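Acarbose/maltose binding protein GacH (Streptomyces glaucescens, PDB 3K01) binds acarbose and an acarbose homolog as the solute receptor of an ABC transporter, and probably maltose as well. Local coordinates at residues G201-E206 against E365-A370; N373-P378 against K406-Y411; V211-E216 against D402-L407. All blocks are in the same frame, centred on the assembly; numbering follows the deposited sequence. Where two conformers were deposited one is given.

The three interactions touch one another in one region of the fold, and interactions 2 and 3 share helix 393-407. Interaction 1, its centre about 14 Å from the centre of the chain, joins a β-hairpin to the loop after strand 363-364 through aliphatic contacts, one side-chain to backbone bond and bridging waters. Interaction 2 continues along that loop to the end of helix 393-407; it is made by apolar side chains, one methyl also lying against a backbone carbonyl. Interaction 3 sets the same helix against the loop that follows the second strand of the hairpin. It is a buried contact with a polar margin, a salt bridge, while interactions 1 and 2 are partly buried.

Interaction 1: residues G201-E206 against E365-A370; sequences GDLVDE and ERPWIA
E206 and W368 meet through a carboxylate lying under a backbone amide. With CG anti to the carbonyl carbon (chi1 -47°) and the chain extended beyond it, E206 reaches across to the loop, and W368 N donates to E206 OE1 at 3.0 Å. The bond is fairly straight (165° at the hydrogen), yet the N-H comes down from well above the carboxylate plane, 62° out of it. E206 OE2 lies 3.5 Å from I369 CG2 and also takes a weak bond from a water held by W368 O. Next to this polar grip, V204 and P367 cross at about a right angle, V204 CG2 pressing on P367 CB at 3.6 Å. L203 comes in obliquely, its CD1 touching P367 CD at 4.1 Å. W368 is the centre of an inverse gamma turn, closed by a weak bond from I369 N to P367 O, and the N-H of this central residue is the one that meets E206. The turn follows strand 363-364, an edge of the large mixed sheet in this type 2 solute-binding protein fold, while V204 belongs to the hairpin 204-205/210-211. The indole is fixed by W368 NE1, which donates to E365 OE1 at 2.9 Å with the acceptor nearly in the ring plane; R366 O sits over one ring face. Just ahead of strand 204-205, two waters each join a different D202 carboxylate oxygen to E365 O.

Interaction 2: residues N373-P378 against K406-Y411; sequences NALFEP and KLLKDY
L408, whose methyl group meets L375 across the contact, holds a polar bond of its own: Y411 N donates to L408 O at 3.0 Å. This bond closes a type I turn just where helix 393-407 has ended, L408 being the first residue to leave helical geometry, and the turn carries the chain away after L408. L407 carries most of the meeting. Its CG stands anti to the carbonyl carbon (chi1 -76°), which sends CD1 among three residues at once. L407 CD1 lies 3.6 Å from A374 O, touches A374 CB at 4.2 Å, and comes to 4.3 Å from L375 CD2. P378 CG also approaches L407 CD1 at 4.4 Å. L375 CD2 reaches L408 CD1 as well, so that one methyl bridges both leucines. The contact joins the 3-10 turn leading into helix 376-387 to the C-terminal end of helix 393-407 and the residue after it. The L375 carbonyl is bonded to Y404 OH, from the same C-terminal helix. Because the side chains of 373-378 and 406-411 meet through carbon atoms alone, with A374 O the one polar atom against a methyl, the join probably depends on shape and partial desolvation, without directional bonds.

Interaction 3: residues V211-E216 against D402-L407; sequences VTVDDE and DAYRKL
The guanidinium of R405 has V211 CB over one face, 3.8 Å above the plane and offset toward the rim, and D214 OD2 with a bridging water at its edge. The D214 and R405 side chains come from opposite directions, the planes of their charged groups 35° apart. Both terminal nitrogens of R405 converge on one oxygen: R405 NH1 donates to D214 OD2 at 2.8 Å, and R405 NH2 reaches D214 OD2 at 3.0 Å. The other oxygen takes only a weak bond from NH2. D214 is placed for this by its chi1 of 55°, which sets CG between the backbone N and the carbonyl carbon, and by a type I turn from T212 to D215 that leads into helix 216-230 with D215 as its N-cap. The water at the edge joins R405 NH2 to V211 O. Beside the charged pair, V211 crosses Y404 at about a right angle, V211 CG2 resting on Y404 CB at 3.8 Å. V213 also crosses Y404 at about a right angle, V213 CG1 lying 3.7 Å from Y404 CE2. The loop that follows the hairpin 204-205/210-211 is thus docked along one side of helix 393-407. R405 NE forms a salt bridge with the terminal carboxylate K412 OXT, and V211 pairs by backbone with K412. A single cation therefore serves both the D214 carboxylate and the chain terminus, with D402 in a long third pairing, which would ease the crowding of negative charge beside the packed valines and tyrosine.

Interaction 1: residues G201-E206 against E365-A370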
ATOM      1  N   GLY A 201       2.725   4.256 -17.324  1.00  8.25           N
ATOM      2  CA  GLY A 201       3.344   2.933 -17.412  1.00  8.73           C
ATOM      3  C   GLY A 201       2.876   1.961 -16.349  1.00  8.44           C
ATOM      4  O   GLY A 201       2.073   2.309 -15.466  1.00  9.35           O
ATOM      5  N   ASP A 202       3.337   0.718 -16.446  1.00  7.81           N
ATOM      6  CA  ASP A 202       3.026  -0.314 -15.468  1.00  9.08           C
ATOM      7  C   ASP A 202       4.033  -1.438 -15.623  1.00  8.72           C
ATOM      8  O   ASP A 202       4.808  -1.470 -16.595  1.00  9.93           O
ATOM      9  CB  ASP A 202       1.602  -0.857 -15.639  1.00  9.94           C
ATOM     10  CG  ASP A 202       0.962  -1.253 -14.321  1.00 10.02           C
ATOM     11  OD1 ASP A 202       1.667  -1.613 -13.358  1.00  9.91           O
ATOM     12  OD2 ASP A 202      -0.293  -1.259 -14.289  1.00 14.72           O
ATOM     13  N   LEU A 203       4.014  -2.372 -14.679  1.00  8.84           N
ATOM     14  CA  LEU A 203       5.034  -3.397 -14.585  1.00  8.95           C
ATOM     15  C   LEU A 203       4.831  -4.494 -15.624  1.00  9.45           C
ATOM     16  O   LEU A 203       5.729  -4.801 -16.423  1.00  9.29           O
ATOM     17  CB  LEU A 203       5.051  -3.974 -13.157  1.00  8.97           C
ATOM     18  CG  LEU A 203       5.297  -2.929 -12.061  1.00  9.74           C
ATOM     19  CD1 LEU A 203       5.261  -3.600 -10.679  1.00 11.71           C
ATOM     20  CD2 LEU A 203       6.612  -2.181 -12.266  1.00 10.41           C
ATOM     21  N   VAL A 204       3.631  -5.072 -15.631  1.00 10.08           N
ATOM     22  CA  VAL A 204       3.279  -6.132 -16.571  1.00 12.93           C
ATOM     23  C   VAL A 204       1.833  -6.003 -16.983  1.00 14.87           C
ATOM     24  O   VAL A 204       1.019  -5.357 -16.302  1.00 16.48           O
ATOM     25  CB  VAL A 204       3.492  -7.555 -15.985  1.00 12.56           C
ATOM     26  CG1 VAL A 204       4.910  -7.781 -15.603  1.00 12.50           C
ATOM     27  CG2 VAL A 204       2.548  -7.805 -14.790  1.00 14.00           C
ATOM     28  N   ASP A 205       1.528  -6.619 -18.118  1.00 16.92           N
ATOM     29  CA  ASP A 205       0.155  -6.819 -18.558  1.00 19.25           C
ATOM     30  C   ASP A 205      -0.159  -8.304 -18.293  1.00 19.95           C
ATOM     31  O   ASP A 205       0.240  -9.175 -19.062  1.00 19.08           O
ATOM     32  CB  ASP A 205       0.056  -6.452 -20.042  1.00 19.35           C
ATOM     33  CG  ASP A 205      -1.357  -6.559 -20.598  1.00 22.32           C
ATOM     34  OD1 ASP A 205      -2.232  -7.168 -19.950  1.00 24.51           O
ATOM     35  OD2 ASP A 205      -1.565  -6.028 -21.706  1.00 24.17           O
ATOM     36  N   GLU A 206      -0.833  -8.588 -17.181  1.00 22.30           N
ATOM     37  CA  GLU A 206      -1.176  -9.970 -16.820  1.00 24.95           C
ATOM     38  C   GLU A 206      -2.010 -10.614 -17.916  1.00 25.36           C
ATOM     39  O   GLU A 206      -1.706 -11.713 -18.369  1.00 25.55           O
ATOM     40  CB  GLU A 206      -1.997 -10.023 -15.529  1.00 25.35           C
ATOM     41  CG  GLU A 206      -1.502  -9.196 -14.367  1.00 27.17           C
ATOM     42  CD  GLU A 206      -2.400  -9.359 -13.161  1.00 27.05           C
ATOM     43  OE1 GLU A 206      -2.784  -8.331 -12.548  1.00 24.89           O
ATOM     44  OE2 GLU A 206      -2.749 -10.527 -12.843  1.00 28.92           O
ATOM     45  N   GLU A 365      -3.608  -0.568  -9.019  1.00  8.31           N
ATOM     46  CA  GLU A 365      -3.479  -1.943  -8.610  1.00  7.83           C
ATOM     47  C   GLU A 365      -2.075  -2.482  -8.846  1.00  8.14           C
ATOM     48  O   GLU A 365      -1.415  -2.107  -9.827  1.00  8.27           O
ATOM     49  CB  GLU A 365      -4.443  -2.803  -9.419  1.00  9.21           C
ATOM     50  CG  GLU A 365      -5.919  -2.563  -9.128  1.00  8.52           C
ATOM     51  CD  GLU A 365      -6.841  -3.387 -10.015  1.00 10.20           C
ATOM     52  OE1 GLU A 365      -6.454  -4.503 -10.396  1.00 11.84           O
ATOM     53  OE2 GLU A 365      -7.967  -2.913 -10.316  1.00 14.15           O
ATOM     54  N   ARG A 366      -1.641  -3.370  -7.976  1.00  9.16           N
ATOM     55  CA  ARG A 366      -0.459  -4.193  -8.237  1.00 10.12           C
ATOM     56  C   ARG A 366      -0.806  -5.211  -9.324  1.00 10.53           C
ATOM     57  O   ARG A 366      -1.979  -5.478  -9.572  1.00 10.24           O
ATOM     58  CB  ARG A 366      -0.111  -5.030  -7.002  1.00 11.66           C
ATOM     59  CG  ARG A 366       0.049  -4.278  -5.724  1.00 13.46           C
ATOM     60  CD  ARG A 366       1.416  -3.649  -5.541  1.00 16.03           C
ATOM     61  NE  ARG A 366       1.469  -3.145  -4.180  1.00 14.74           N
ATOM     62  CZ  ARG A 366       2.086  -3.698  -3.137  1.00 11.79           C
ATOM     63  NH1 ARG A 366       2.894  -4.757  -3.248  1.00 14.83           N
ATOM     64  NH2 ARG A 366       1.988  -3.083  -1.968  1.00 12.81           N
ATOM     65  N   PRO A 367       0.222  -5.834  -9.936  1.00 11.11           N
ATOM     66  CA  PRO A 367      -0.070  -7.048 -10.687  1.00 11.28           C
ATOM     67  C   PRO A 367      -0.353  -8.160  -9.675  1.00 10.51           C
ATOM     68  O   PRO A 367       0.464  -8.453  -8.805  1.00 10.87           O
ATOM     69  CB  PRO A 367       1.231  -7.317 -11.474  1.00 12.48           C
ATOM     70  CG  PRO A 367       2.276  -6.606 -10.730  1.00 12.89           C
ATOM     71  CD  PRO A 367       1.659  -5.483  -9.938  1.00 12.23           C
ATOM     72  N   TRP A 368      -1.513  -8.798  -9.822  1.00 10.19           N
ATOM     73  CA  TRP A 368      -1.967  -9.749  -8.818  1.00 10.37           C
ATOM     74  C   TRP A 368      -1.476 -11.151  -9.152  1.00 10.46           C
ATOM     75  O   TRP A 368      -2.262 -12.069  -9.429  1.00 11.24           O
ATOM     76  CB  TRP A 368      -3.491  -9.692  -8.680  1.00 10.33           C
ATOM     77  CG  TRP A 368      -3.992  -8.312  -8.401  1.00  9.75           C
ATOM     78  CD1 TRP A 368      -4.843  -7.594  -9.185  1.00 10.63           C
ATOM     79  CD2 TRP A 368      -3.652  -7.469  -7.279  1.00  9.36           C
ATOM     80  NE1 TRP A 368      -5.072  -6.353  -8.620  1.00  9.75           N
ATOM     81  CE2 TRP A 368      -4.369  -6.256  -7.456  1.00  8.43           C
ATOM     82  CE3 TRP A 368      -2.844  -7.620  -6.154  1.00  9.32           C
ATOM     83  CZ2 TRP A 368      -4.272  -5.196  -6.567  1.00 10.36           C
ATOM     84  CZ3 TRP A 368      -2.763  -6.571  -5.259  1.00 10.31           C
ATOM     85  CH2 TRP A 368      -3.488  -5.365  -5.477  1.00  9.82           C
ATOM     86  N   ILE A 369      -0.158 -11.295  -9.129  1.00 10.16           N
ATOM     87  CA  ILE A 369       0.508 -12.524  -9.585  1.00 10.98           C
ATOM     88  C   ILE A 369       1.408 -13.057  -8.479  1.00 11.04           C
ATOM     89  O   ILE A 369       1.786 -12.321  -7.555  1.00 11.01           O
ATOM     90  CB  ILE A 369       1.293 -12.306 -10.904  1.00 10.92           C
ATOM     91  CG1 ILE A 369       2.446 -11.310 -10.709  1.00 10.42           C
ATOM     92  CG2 ILE A 369       0.358 -11.837 -12.016  1.00 12.24           C
ATOM     93  CD1 ILE A 369       3.339 -11.183 -11.952  1.00 11.84           C
ATOM     94  N   ALA A 370       1.764 -14.333  -8.577  1.00 11.44           N
ATOM     95  CA  ALA A 370       2.577 -15.013  -7.582  1.00 12.87           C
ATOM     96  C   ALA A 370       3.875 -14.248  -7.319  1.00 13.38           C
ATOM     97  O   ALA A 370       4.337 -14.128  -6.179  1.00 15.22           O
ATOM     98  CB  ALA A 370       2.885 -16.430  -8.072  1.00 13.56           C
TER
HETATM   99  O   HOH W   1       1.277  -1.870 -10.666  1.00  8.84           O
HETATM  100  O   HOH W   2      -2.024  -2.237 -12.505  1.00 15.50           O
HETATM  101  O   HOH W   3      -4.258 -12.997 -11.041  1.00 20.28           O
HETATM  102  O   HOH W   4      -3.660  -5.638 -11.736  1.00 21.08           O

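Interaction 2: residues N373-P378 against K406-Y411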
ATOM      1  N   ASN A 373       5.815  -9.541  -5.591  1.00 11.40           N
ATOM      2  CA  ASN A 373       6.831  -8.926  -4.737  1.00 12.07           C
ATOM      3  C   ASN A 373       8.244  -9.034  -5.308  1.00 11.39           C
ATOM      4  O   ASN A 373       9.074  -8.135  -5.091  1.00 11.83           O
ATOM      5  CB  ASN A 373       6.698  -9.400  -3.280  1.00 14.66           C
ATOM      6  CG  ASN A 373       5.728  -8.518  -2.463  1.00 18.01           C
ATOM      7  OD1 ASN A 373       5.370  -7.402  -2.873  1.00 22.33           O
ATOM      8  ND2 ASN A 373       5.312  -9.019  -1.299  1.00 21.97           N
ATOM      9  N   ALA A 374       8.488 -10.068  -6.107  1.00  9.75           N
ATOM     10  CA  ALA A 374       9.777 -10.269  -6.747  1.00  9.01           C
ATOM     11  C   ALA A 374      10.042  -9.183  -7.802  1.00  8.48           C
ATOM     12  O   ALA A 374      11.174  -8.983  -8.220  1.00  8.99           O
ATOM     13  CB  ALA A 374       9.823 -11.661  -7.393  1.00  9.71           C
ATOM     14  N   LEU A 375       9.006  -8.477  -8.229  1.00  7.87           N
ATOM     15  CA  LEU A 375       9.165  -7.425  -9.242  1.00  8.02           C
ATOM     16  C   LEU A 375       9.844  -6.172  -8.676  1.00  8.16           C
ATOM     17  O   LEU A 375      10.280  -5.320  -9.461  1.00  8.11           O
ATOM     18  CB  LEU A 375       7.810  -7.036  -9.847  1.00  9.03           C
ATOM     19  CG  LEU A 375       7.065  -8.186 -10.511  1.00  8.89           C
ATOM     20  CD1 LEU A 375       5.775  -7.653 -11.113  1.00 11.25           C
ATOM     21  CD2 LEU A 375       7.919  -8.885 -11.576  1.00 11.01           C
ATOM     22  N   PHE A 376       9.941  -6.053  -7.350  1.00  7.75           N
ATOM     23  CA  PHE A 376      10.506  -4.838  -6.759  1.00  8.01           C
ATOM     24  C   PHE A 376      12.022  -4.789  -6.817  1.00  7.21           C
ATOM     25  O   PHE A 376      12.593  -3.723  -7.040  1.00  7.21           O
ATOM     26  CB  PHE A 376      10.008  -4.678  -5.314  1.00  8.69           C
ATOM     27  CG  PHE A 376       8.588  -4.204  -5.231  1.00  9.50           C
ATOM     28  CD1 PHE A 376       8.269  -2.886  -5.531  1.00 11.62           C
ATOM     29  CD2 PHE A 376       7.585  -5.083  -4.855  1.00 13.33           C
ATOM     30  CE1 PHE A 376       6.955  -2.433  -5.453  1.00 13.58           C
ATOM     31  CE2 PHE A 376       6.258  -4.652  -4.788  1.00 14.32           C
ATOM     32  CZ  PHE A 376       5.944  -3.329  -5.083  1.00 13.85           C
ATOM     33  N   GLU A 377      12.701  -5.917  -6.630  1.00  7.76           N
ATOM     34  CA  GLU A 377      14.150  -5.879  -6.553  1.00  7.45           C
ATOM     35  C   GLU A 377      14.828  -5.341  -7.829  1.00  7.42           C
ATOM     36  O   GLU A 377      15.746  -4.539  -7.721  1.00  7.41           O
ATOM     37  CB  GLU A 377      14.723  -7.232  -6.101  1.00  8.18           C
ATOM     38  CG  GLU A 377      16.238  -7.269  -6.144  1.00  8.83           C
ATOM     39  CD  GLU A 377      16.895  -6.446  -5.036  1.00 10.53           C
ATOM     40  OE1 GLU A 377      16.234  -5.736  -4.264  1.00 10.34           O
ATOM     41  OE2 GLU A 377      18.130  -6.493  -4.930  1.00 11.61           O
ATOM     42  N   PRO A 378      14.384  -5.749  -9.029  1.00  7.28           N
ATOM     43  CA  PRO A 378      15.014  -5.174 -10.219  1.00  7.75           C
ATOM     44  C   PRO A 378      14.846  -3.667 -10.307  1.00  7.70           C
ATOM     45  O   PRO A 378      15.771  -2.956 -10.701  1.00  8.44           O
ATOM     46  CB  PRO A 378      14.340  -5.903 -11.384  1.00  8.37           C
ATOM     47  CG  PRO A 378      13.913  -7.236 -10.765  1.00  8.95           C
ATOM     48  CD  PRO A 378      13.426  -6.823  -9.383  1.00  7.57           C
ATOM     49  N   LYS A 406      13.000 -13.079 -17.016  1.00 13.21           N
ATOM     50  CA  LYS A 406      13.658 -14.212 -16.372  1.00 15.34           C
ATOM     51  C   LYS A 406      12.845 -14.748 -15.190  1.00 15.44           C
ATOM     52  O   LYS A 406      12.783 -15.970 -14.975  1.00 15.49           O
ATOM     53  CB  LYS A 406      15.065 -13.826 -15.927  1.00 17.06           C
ATOM     54  CG  LYS A 406      16.061 -13.765 -17.065  1.00 20.84           C
ATOM     55  CD  LYS A 406      17.401 -13.232 -16.590  1.00 26.83           C
ATOM     56  CE  LYS A 406      18.506 -13.529 -17.603  1.00 29.22           C
ATOM     57  NZ  LYS A 406      18.440 -12.651 -18.804  1.00 32.23           N
ATOM     58  N   LEU A 407      12.216 -13.852 -14.428  1.00 14.42           N
ATOM     59  CA  LEU A 407      11.356 -14.207 -13.285  1.00 15.28           C
ATOM     60  C   LEU A 407      10.034 -14.845 -13.715  1.00 14.86           C
ATOM     61  O   LEU A 407       9.509 -15.739 -13.024  1.00 15.58           O
ATOM     62  CB  LEU A 407      10.990 -12.942 -12.493  1.00 16.06           C
ATOM     63  CG  LEU A 407      12.071 -12.376 -11.604  1.00 16.93           C
ATOM     64  CD1 LEU A 407      11.606 -10.990 -11.184  1.00 15.79           C
ATOM     65  CD2 LEU A 407      12.335 -13.301 -10.403  1.00 18.99           C
ATOM     66  N   LEU A 408       9.490 -14.325 -14.809  1.00 14.77           N
ATOM     67  CA  LEU A 408       8.186 -14.689 -15.368  1.00 15.40           C
ATOM     68  C   LEU A 408       8.459 -15.424 -16.674  1.00 16.90           C
ATOM     69  O   LEU A 408       8.372 -14.877 -17.788  1.00 17.21           O
ATOM     70  CB  LEU A 408       7.329 -13.455 -15.636  1.00 14.18           C
ATOM     71  CG  LEU A 408       7.148 -12.469 -14.487  1.00 14.06           C
ATOM     72  CD1 LEU A 408       6.565 -11.209 -15.023  1.00 15.25           C
ATOM     73  CD2 LEU A 408       6.208 -13.035 -13.419  1.00 15.86           C
ATOM     74  N   LYS A 409       8.784 -16.681 -16.516  1.00 18.03           N
ATOM     75  CA  LYS A 409       9.201 -17.537 -17.597  1.00 18.05           C
ATOM     76  C   LYS A 409       8.240 -17.594 -18.784  1.00 16.72           C
ATOM     77  O   LYS A 409       8.676 -17.871 -19.904  1.00 17.31           O
ATOM     78  CB  LYS A 409       9.448 -18.933 -17.030  1.00 18.29           C
ATOM     79  CG  LYS A 409      10.605 -19.017 -16.007  1.00 21.69           C
ATOM     80  CD  LYS A 409      10.921 -20.486 -15.655  1.00 21.40           C
ATOM     81  CE  LYS A 409      11.391 -20.688 -14.177  1.00 26.70           C
ATOM     82  NZ  LYS A 409      11.359 -22.147 -13.671  1.00 22.50           N
ATOM     83  N   ASP A 410       6.947 -17.357 -18.551  1.00 15.64           N
ATOM     84  CA  ASP A 410       5.964 -17.414 -19.633  1.00 15.68           C
ATOM     85  C   ASP A 410       5.399 -16.065 -20.075  1.00 16.23           C
ATOM     86  O   ASP A 410       4.339 -15.990 -20.695  1.00 16.63           O
ATOM     87  CB  ASP A 410       4.827 -18.379 -19.283  1.00 15.63           C
ATOM     88  CG  ASP A 410       4.034 -17.958 -18.052  1.00 17.38           C
ATOM     89  OD1 ASP A 410       4.411 -16.987 -17.347  1.00 16.64           O
ATOM     90  OD2 ASP A 410       2.999 -18.615 -17.768  1.00 19.24           O
ATOM     91  N   TYR A 411       6.099 -14.986 -19.741  1.00 15.66           N
ATOM     92  CA  TYR A 411       5.712 -13.678 -20.251  1.00 15.74           C
ATOM     93  C   TYR A 411       6.574 -13.298 -21.444  1.00 16.85           C
ATOM     94  O   TYR A 411       7.748 -13.668 -21.497  1.00 18.31           O
ATOM     95  CB  TYR A 411       5.854 -12.621 -19.152  1.00 14.63           C
ATOM     96  CG  TYR A 411       4.683 -12.515 -18.206  1.00 13.30           C
ATOM     97  CD1 TYR A 411       4.213 -13.641 -17.495  1.00 13.70           C
ATOM     98  CD2 TYR A 411       4.054 -11.289 -17.994  1.00 12.43           C
ATOM     99  CE1 TYR A 411       3.129 -13.521 -16.622  1.00 14.41           C
ATOM    100  CE2 TYR A 411       2.994 -11.168 -17.128  1.00 12.42           C
ATOM    101  CZ  TYR A 411       2.517 -12.285 -16.451  1.00 13.26           C
ATOM    102  OH  TYR A 411       1.454 -12.142 -15.576  1.00 16.86           O
TER

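Interaction 3: residues V211-E216 against D402-L407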
ATOM      1  N   VAL A 211       5.533  -8.307 -20.436  1.00 10.46           N
ATOM      2  CA  VAL A 211       6.283  -7.369 -19.609  1.00  9.57           C
ATOM      3  C   VAL A 211       6.171  -5.977 -20.247  1.00  9.72           C
ATOM      4  O   VAL A 211       6.402  -5.805 -21.452  1.00 10.35           O
ATOM      5  CB  VAL A 211       7.734  -7.820 -19.510  1.00  8.96           C
ATOM      6  CG1 VAL A 211       8.621  -6.725 -18.902  1.00  9.62           C
ATOM      7  CG2 VAL A 211       7.809  -9.077 -18.677  1.00 10.13           C
ATOM      8  N   THR A 212       5.805  -4.983 -19.448  1.00  9.13           N
ATOM      9  CA  THR A 212       5.616  -3.627 -19.963  1.00  8.86           C
ATOM     10  C   THR A 212       6.527  -2.583 -19.297  1.00  8.92           C
ATOM     11  O   THR A 212       6.545  -1.427 -19.741  1.00  8.74           O
ATOM     12  CB  THR A 212       4.149  -3.156 -19.861  1.00 10.21           C
ATOM     13  OG1 THR A 212       3.729  -3.279 -18.504  1.00 11.09           O
ATOM     14  CG2 THR A 212       3.206  -3.989 -20.747  1.00 10.48           C
ATOM     15  N   VAL A 213       7.285  -2.970 -18.275  1.00  7.92           N
ATOM     16  CA  VAL A 213       8.133  -2.016 -17.545  1.00  8.11           C
ATOM     17  C   VAL A 213       9.206  -1.372 -18.414  1.00  8.82           C
ATOM     18  O   VAL A 213       9.713  -0.284 -18.086  1.00  9.31           O
ATOM     19  CB  VAL A 213       8.777  -2.684 -16.321  1.00  7.98           C
ATOM     20  CG1 VAL A 213       9.936  -3.591 -16.719  1.00  8.20           C
ATOM     21  CG2 VAL A 213       9.216  -1.655 -15.270  1.00  9.81           C
ATOM     22  N   ASP A 214       9.535  -2.032 -19.526  1.00  8.47           N
ATOM     23  CA  ASP A 214      10.560  -1.522 -20.440  1.00 10.13           C
ATOM     24  C   ASP A 214       9.983  -0.892 -21.699  1.00  9.90           C
ATOM     25  O   ASP A 214      10.721  -0.699 -22.691  1.00 11.95           O
ATOM     26  CB  ASP A 214      11.620  -2.582 -20.769  1.00 10.53           C
ATOM     27  CG  ASP A 214      11.031  -3.866 -21.328  1.00 11.40           C
ATOM     28  OD1 ASP A 214       9.798  -3.999 -21.434  1.00 10.99           O
ATOM     29  OD2 ASP A 214      11.849  -4.735 -21.707  1.00 14.80           O
ATOM     30  N   ASP A 215       8.683  -0.599 -21.718  1.00  9.22           N
ATOM     31  CA  ASP A 215       8.202   0.222 -22.811  0.50  9.29           C
ATOM     32  C   ASP A 215       8.628   1.677 -22.577  1.00  9.60           C
ATOM     33  O   ASP A 215       9.348   1.983 -21.615  1.00  8.96           O
ATOM     34  CB  ASP A 215       6.708   0.067 -23.000  0.50  9.22           C
ATOM     35  CG  ASP A 215       5.921   0.598 -21.849  0.50  8.72           C
ATOM     36  OD1 ASP A 215       6.491   1.345 -21.006  0.50  7.94           O
ATOM     37  OD2 ASP A 215       4.718   0.259 -21.792  0.50 11.21           O
ATOM     38  N   GLU A 216       8.262   2.567 -23.488  1.00  9.17           N
ATOM     39  CA  GLU A 216       8.792   3.912 -23.379  1.00 10.39           C
ATOM     40  C   GLU A 216       8.379   4.627 -22.105  1.00  9.59           C
ATOM     41  O   GLU A 216       9.139   5.462 -21.599  1.00  9.69           O
ATOM     42  CB  GLU A 216       8.511   4.743 -24.624  1.00 12.06           C
ATOM     43  CG  GLU A 216       9.576   4.468 -25.731  1.00 17.96           C
ATOM     44  CD  GLU A 216      11.057   4.720 -25.298  1.00 23.72           C
ATOM     45  OE1 GLU A 216      11.340   5.666 -24.526  1.00 26.09           O
ATOM     46  OE2 GLU A 216      11.955   3.969 -25.754  1.00 25.41           O
ATOM     47  N   ASP A 402      14.358  -7.326 -18.649  1.00  9.21           N
ATOM     48  CA  ASP A 402      15.042  -8.605 -18.782  0.50 10.37           C
ATOM     49  C   ASP A 402      14.914  -9.400 -17.499  1.00 10.12           C
ATOM     50  O   ASP A 402      14.680 -10.609 -17.542  1.00 10.24           O
ATOM     51  CB  ASP A 402      16.516  -8.416 -19.123  0.50 11.07           C
ATOM     52  CG  ASP A 402      16.740  -7.994 -20.556  0.50 13.12           C
ATOM     53  OD1 ASP A 402      15.770  -7.964 -21.345  0.50 13.70           O
ATOM     54  OD2 ASP A 402      17.903  -7.690 -20.887  0.50 17.08           O
ATOM     55  N   ALA A 403      15.076  -8.740 -16.347  1.00  8.62           N
ATOM     56  CA  ALA A 403      14.941  -9.422 -15.076  1.00  8.33           C
ATOM     57  C   ALA A 403      13.505  -9.941 -14.949  1.00  7.90           C
ATOM     58  O   ALA A 403      13.289 -11.063 -14.456  1.00  8.90           O
ATOM     59  CB  ALA A 403      15.300  -8.486 -13.918  1.00  9.40           C
ATOM     60  N   TYR A 404      12.514  -9.165 -15.386  1.00  8.71           N
ATOM     61  CA  TYR A 404      11.117  -9.638 -15.301  1.00  9.94           C
ATOM     62  C   TYR A 404      10.884 -10.851 -16.206  1.00 10.52           C
ATOM     63  O   TYR A 404      10.225 -11.811 -15.780  1.00 10.24           O
ATOM     64  CB  TYR A 404      10.118  -8.552 -15.663  1.00  9.27           C
ATOM     65  CG  TYR A 404       9.920  -7.475 -14.612  1.00  8.12           C
ATOM     66  CD1 TYR A 404      10.768  -7.348 -13.516  1.00  8.15           C
ATOM     67  CD2 TYR A 404       8.906  -6.562 -14.763  1.00  8.04           C
ATOM     68  CE1 TYR A 404      10.551  -6.315 -12.578  1.00  7.22           C
ATOM     69  CE2 TYR A 404       8.701  -5.536 -13.838  1.00  8.14           C
ATOM     70  CZ  TYR A 404       9.509  -5.442 -12.750  1.00  7.48           C
ATOM     71  OH  TYR A 404       9.305  -4.438 -11.831  1.00  8.85           O
ATOM     72  N   ARG A 405      11.408 -10.848 -17.434  1.00 11.20           N
ATOM     73  CA  ARG A 405      11.242 -12.012 -18.322  0.50 12.38           C
ATOM     74  C   ARG A 405      11.897 -13.254 -17.726  1.00 13.40           C
ATOM     75  O   ARG A 405      11.400 -14.373 -17.886  1.00 13.40           O
ATOM     76  CB  ARG A 405      11.763 -11.708 -19.733  0.50 12.81           C
ATOM     77  CG  ARG A 405      10.918 -10.654 -20.424  0.50 12.99           C
ATOM     78  CD  ARG A 405      11.324 -10.311 -21.862  0.50 13.21           C
ATOM     79  NE  ARG A 405      10.514  -9.182 -22.329  0.50 12.15           N
ATOM     80  CZ  ARG A 405      10.845  -7.901 -22.170  0.50 12.33           C
ATOM     81  NH1 ARG A 405      11.999  -7.577 -21.609  0.50 15.75           N
ATOM     82  NH2 ARG A 405      10.042  -6.942 -22.608  0.50 13.22           N
ATOM     83  N   LYS A 406      13.000 -13.079 -17.016  1.00 13.21           N
ATOM     84  CA  LYS A 406      13.658 -14.212 -16.372  1.00 15.34           C
ATOM     85  C   LYS A 406      12.845 -14.748 -15.190  1.00 15.44           C
ATOM     86  O   LYS A 406      12.783 -15.970 -14.975  1.00 15.49           O
ATOM     87  CB  LYS A 406      15.065 -13.826 -15.927  1.00 17.06           C
ATOM     88  CG  LYS A 406      16.061 -13.765 -17.065  1.00 20.84           C
ATOM     89  CD  LYS A 406      17.401 -13.232 -16.590  1.00 26.83           C
ATOM     90  CE  LYS A 406      18.506 -13.529 -17.603  1.00 29.22           C
ATOM     91  NZ  LYS A 406      18.440 -12.651 -18.804  1.00 32.23           N
ATOM     92  N   LEU A 407      12.216 -13.852 -14.428  1.00 14.42           N
ATOM     93  CA  LEU A 407      11.356 -14.207 -13.285  1.00 15.28           C
ATOM     94  C   LEU A 407      10.034 -14.845 -13.715  1.00 14.86           C
ATOM     95  O   LEU A 407       9.509 -15.739 -13.024  1.00 15.58           O
ATOM     96  CB  LEU A 407      10.990 -12.942 -12.493  1.00 16.06           C
ATOM     97  CG  LEU A 407      12.071 -12.376 -11.604  1.00 16.93           C
ATOM     98  CD1 LEU A 407      11.606 -10.990 -11.184  1.00 15.79           C
ATOM     99  CD2 LEU A 407      12.335 -13.301 -10.403  1.00 18.99           C
TER
HETATM  100  O   HOH W   5       7.433  -7.418 -23.386  1.00 23.49           O